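Local structure of magnetosome membrane protein MamB, putative Co/Zn/Cd cation transporter. Cation diffusion facilitator family (6QFJ) at residues A[41-44]-A[45-49]. The protein probably moves divalent metal cations across the magnetosome membrane as a cation diffusion facilitator, of which this chain is the C-terminal domain. Sequence-based numbering, arbitrary orientation.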
# COMPACT_ATOMS: atom_id res chain seq x y z
N LEU A 41 0.14 5.55 2.67
CA LEU A 41 -0.12 5.05 4.03
C LEU A 41 0.29 5.99 5.10
O LEU A 41 1.24 6.74 4.95
CB LEU A 41 0.67 3.79 4.28
CG LEU A 41 0.48 2.71 3.19
CD1 LEU A 41 1.43 1.63 3.40
CD2 LEU A 41 -0.92 2.20 3.20
N TYR A 42 -0.45 5.95 6.22
CA TYR A 42 -0.07 6.60 7.45
C TYR A 42 0.69 5.65 8.27
O TYR A 42 0.32 4.50 8.41
CB TYR A 42 -1.34 7.07 8.27
CG TYR A 42 -2.08 8.22 7.66
CD1 TYR A 42 -1.46 9.43 7.53
CD2 TYR A 42 -3.36 8.09 7.13
CE1 TYR A 42 -2.10 10.48 6.94
CE2 TYR A 42 -4.03 9.14 6.55
CZ TYR A 42 -3.38 10.34 6.47
OH TYR A 42 -3.98 11.43 5.91
N VAL A 43 1.77 6.12 8.85
CA VAL A 43 2.59 5.31 9.76
C VAL A 43 2.95 6.18 10.95
O VAL A 43 2.79 7.41 10.90
CB VAL A 43 3.87 4.88 9.08
CG1 VAL A 43 3.54 4.01 7.88
CG2 VAL A 43 4.65 6.10 8.62
N PRO A 44 3.54 5.58 12.00
CA PRO A 44 3.83 6.34 13.21
C PRO A 44 4.83 7.38 12.87
O PRO A 44 5.78 7.09 12.09
CB PRO A 44 4.39 5.29 14.19
CG PRO A 44 3.73 4.02 13.76
CD PRO A 44 3.58 4.14 12.22
N PRO A 45 4.67 8.60 13.40
CA PRO A 45 5.59 9.71 13.02
C PRO A 45 7.05 9.50 13.31
O PRO A 45 7.89 10.14 12.66
CB PRO A 45 5.08 10.90 13.82
CG PRO A 45 3.73 10.52 14.36
CD PRO A 45 3.59 9.01 14.29
N ASP A 46 7.38 8.63 14.26
CA ASP A 46 8.75 8.41 14.63
C ASP A 46 9.42 7.24 13.87
O ASP A 46 10.48 6.81 14.24
CB ASP A 46 8.89 8.20 16.16
CG ASP A 46 8.09 7.01 16.69
OD1 ASP A 46 7.10 6.60 16.06
OD2 ASP A 46 8.40 6.57 17.80
N ILE A 47 8.83 6.70 12.81
CA ILE A 47 9.50 5.54 12.19
C ILE A 47 10.88 5.99 11.69
O ILE A 47 11.05 7.11 11.27
CB ILE A 47 8.71 4.88 11.05
CG1 ILE A 47 8.40 5.90 9.98
CG2 ILE A 47 7.45 4.26 11.60
CD1 ILE A 47 8.17 5.31 8.63
N THR A 48 11.82 5.09 11.66
CA THR A 48 13.14 5.41 11.06
C THR A 48 13.09 5.14 9.57
O THR A 48 12.12 4.55 9.04
CB THR A 48 14.21 4.46 11.61
OG1 THR A 48 13.80 3.11 11.37
CG2 THR A 48 14.41 4.69 13.12
N VAL A 49 14.15 5.53 8.90
CA VAL A 49 14.27 5.32 7.46
C VAL A 49 14.29 3.84 7.08
O VAL A 49 13.66 3.40 6.12
CB VAL A 49 15.56 6.04 6.93
CG1 VAL A 49 15.93 5.58 5.54
CG2 VAL A 49 15.35 7.55 6.93
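Val43 and Ile47 meet by their methyl ends across the turn that follows strand 34-43, CG2 of Val43 lying 3.6 Å from CD1 of Ile47, with the two side chains at about a right angle. In Ile47 a chi1 of 56° puts CG1 between the backbone N and carbonyl carbon, and the nearly extended second torsion brings CD1 alongside Val43 CG2. Its other branch, CG2, approaches the CD corner of the Pro44 ring, 3.9 Å from Pro44 CD, and comes within 3.3 Å of Pro44 O. Leu77 of strand 71-79 touches both Val43 and Ile47, tying this small apolar group to the neighbouring strand. Farther out, Asp46 bends back so that its OD1 approaches Pro44 CB at 3.5 Å, a van der Waals contact. The polar closure is the bond from Ile47 N to Pro44 O, 3.2 Å long with an N-H...O angle of 154°; the donor stands above the carbonyl plane, 49° out of it. Pro45, with no N-H to give, fills the second position of the turn, where its ring restricts phi to the value a type I turn needs. Pro44 to Ile47 thus form a type I beta turn with Pro-Asp at its corners, and Thr48 follows as N-cap of helix 49-66: a strand-to-helix connection in the C-terminal domain, which matches the dimerisation domain of zinc transporters of the cation diffusion facilitator family.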